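Long-range contact in Afp2 (Serratia entomophila, PDB 6RBN), which probably forms, with many copies of itself, the helical contractile sheath around the inner tube of the anti-feeding prophage injection system: residues T111-F116 / E148-S153. Numbering follows the deposited sequence.
Sequences TTYTAF and EEYPTS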
loop_
_atom_site.group_PDB
_atom_site.type_symbol
_atom_site.label_atom_id
_atom_site.label_comp_id
_atom_site.label_asym_id
_atom_site.label_seq_id
_atom_site.Cartn_x
_atom_site.Cartn_y
_atom_site.Cartn_z
ATOM N N THR C 111 40.454 25.260 90.699
ATOM C CA THR C 111 39.090 25.612 90.327
ATOM C C THR C 111 38.885 25.525 88.828
ATOM O O THR C 111 37.835 25.065 88.369
ATOM C CB THR C 111 38.761 27.026 90.825
ATOM O OG1 THR C 111 39.011 27.103 92.231
ATOM C CG2 THR C 111 37.300 27.370 90.581
ATOM N N THR C 112 39.888 25.940 88.054
ATOM C CA THR C 112 39.936 25.603 86.639
ATOM C C THR C 112 40.071 24.098 86.442
ATOM O O THR C 112 39.482 23.545 85.510
ATOM C CB THR C 112 41.094 26.354 85.976
ATOM O OG1 THR C 112 40.910 27.758 86.163
ATOM C CG2 THR C 112 41.165 26.087 84.485
ATOM N N TYR C 113 40.790 23.420 87.345
ATOM C CA TYR C 113 41.054 21.988 87.201
ATOM C C TYR C 113 39.775 21.173 87.341
ATOM O O TYR C 113 39.532 20.242 86.568
ATOM C CB TYR C 113 42.066 21.512 88.249
ATOM C CG TYR C 113 43.454 22.117 88.201
ATOM C CD1 TYR C 113 43.915 22.808 87.092
ATOM C CD2 TYR C 113 44.307 21.989 89.291
ATOM C CE1 TYR C 113 45.175 23.363 87.075
ATOM C CE2 TYR C 113 45.571 22.537 89.277
ATOM C CZ TYR C 113 45.999 23.220 88.165
ATOM O OH TYR C 113 47.255 23.775 88.134
ATOM N N THR C 114 38.943 21.513 88.327
ATOM C CA THR C 114 37.699 20.782 88.530
ATOM C C THR C 114 36.627 21.155 87.516
ATOM O O THR C 114 35.655 20.411 87.369
ATOM C CB THR C 114 37.168 21.001 89.950
ATOM O OG1 THR C 114 36.009 20.185 90.154
ATOM C CG2 THR C 114 36.806 22.453 90.177
ATOM N N ALA C 115 36.782 22.275 86.817
ATOM C CA ALA C 115 35.898 22.629 85.719
ATOM C C ALA C 115 36.469 22.245 84.364
ATOM O O ALA C 115 35.728 22.227 83.378
ATOM C CB ALA C 115 35.592 24.127 85.744
ATOM N N PHE C 116 37.770 21.963 84.295
ATOM C CA PHE C 116 38.342 21.340 83.109
ATOM C C PHE C 116 37.796 19.932 82.921
ATOM O O PHE C 116 37.360 19.569 81.826
ATOM C CB PHE C 116 39.863 21.314 83.224
ATOM C CG PHE C 116 40.544 20.622 82.097
ATOM C CD1 PHE C 116 40.666 21.236 80.869
ATOM C CD2 PHE C 116 41.078 19.358 82.269
ATOM C CE1 PHE C 116 41.296 20.599 79.835
ATOM C CE2 PHE C 116 41.706 18.722 81.236
ATOM C CZ PHE C 116 41.817 19.340 80.021
ATOM N N GLU C 148 50.670 15.941 91.504
ATOM C CA GLU C 148 49.495 15.292 92.070
ATOM C C GLU C 148 48.250 16.167 92.065
ATOM O O GLU C 148 47.156 15.650 92.303
ATOM C CB GLU C 148 49.780 14.826 93.499
ATOM C CG GLU C 148 50.034 15.944 94.483
ATOM C CD GLU C 148 50.368 15.423 95.864
ATOM O OE1 GLU C 148 50.404 14.187 96.038
ATOM O OE2 GLU C 148 50.600 16.247 96.773
ATOM N N GLU C 149 48.377 17.465 91.804
ATOM C CA GLU C 149 47.206 18.325 91.727
ATOM C C GLU C 149 46.605 18.386 90.332
ATOM O O GLU C 149 45.535 18.980 90.162
ATOM C CB GLU C 149 47.548 19.747 92.175
ATOM C CG GLU C 149 48.486 20.477 91.238
ATOM C CD GLU C 149 48.775 21.893 91.694
ATOM O OE1 GLU C 149 48.245 22.300 92.745
ATOM O OE2 GLU C 149 49.535 22.598 90.999
ATOM N N TYR C 150 47.242 17.803 89.362
ATOM C CA TYR C 150 46.853 17.903 87.967
ATOM C C TYR C 150 46.001 16.709 87.556
ATOM O O TYR C 150 46.113 15.629 88.142
ATOM C CB TYR C 150 48.091 17.975 87.083
ATOM C CG TYR C 150 48.941 19.174 87.385
ATOM C CD1 TYR C 150 48.578 20.431 86.935
ATOM C CD2 TYR C 150 50.105 19.049 88.127
ATOM C CE1 TYR C 150 49.348 21.529 87.215
ATOM C CE2 TYR C 150 50.883 20.144 88.412
ATOM C CZ TYR C 150 50.500 21.380 87.953
ATOM O OH TYR C 150 51.272 22.476 88.236
ATOM N N PRO C 151 45.126 16.880 86.555
ATOM C CA PRO C 151 44.349 15.738 86.051
ATOM C C PRO C 151 45.193 14.708 85.313
ATOM O O PRO C 151 46.378 14.929 85.056
ATOM C CB PRO C 151 43.336 16.397 85.109
ATOM C CG PRO C 151 43.229 17.796 85.588
ATOM C CD PRO C 151 44.596 18.160 86.053
ATOM N N THR C 152 44.589 13.573 84.968
ATOM C CA THR C 152 45.273 12.518 84.233
ATOM C C THR C 152 44.689 12.398 82.824
ATOM O O THR C 152 44.935 11.421 82.109
ATOM C CB THR C 152 45.173 11.200 85.013
ATOM O OG1 THR C 152 45.278 11.488 86.411
ATOM C CG2 THR C 152 46.351 10.270 84.702
ATOM N N SER C 153 43.921 13.395 82.413
ATOM C CA SER C 153 43.272 13.401 81.116
ATOM C C SER C 153 44.292 13.669 80.011
ATOM O O SER C 153 45.289 14.356 80.233
ATOM C CB SER C 153 42.190 14.472 81.077
ATOM O OG SER C 153 42.773 15.757 81.144
#
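One face of the Tyr-150 ring is covered by the side chain of Glu-149, whose CG sits over the ring centre, 3.7 Å above the plane; on the Phe-116 ring, the edge receives Ser-153 OG, in plane and nearest CE2. The Tyr-113 and Tyr-150 side chains run side by side and point the same way, their planes turned 50° apart and their centroids separated by 5.5 Å, with the hydroxyl and CZ of Tyr-113 against CE1 of Tyr-150. Tyr-113 CG stands anti to its carbonyl carbon (chi1 -62°), which swings the ring off the first turn of helix 112-122 and brings CD2 within 3.4 Å of the backbone O of Glu-149. Here the helix, the connection of a beta-alpha-beta crossover between the adjacent parallel strands 102-105 and 127-129, meets the loop leading into strand 156-157, which lies at one edge of the sheet within this chain, in the subtilisin-like domain of the tail sheath family. One turn further along, Phe-116 CG is anti to the backbone N (chi1 177°), and CD2 packs 4.3 Å from Pro-151 CG. No hydrogen bond links the two segments. Phe-130 meets both helix rings, edge-to-face with Phe-116, while Lys-220 NZ hydrogen-bonds the carbonyl O of Tyr-150.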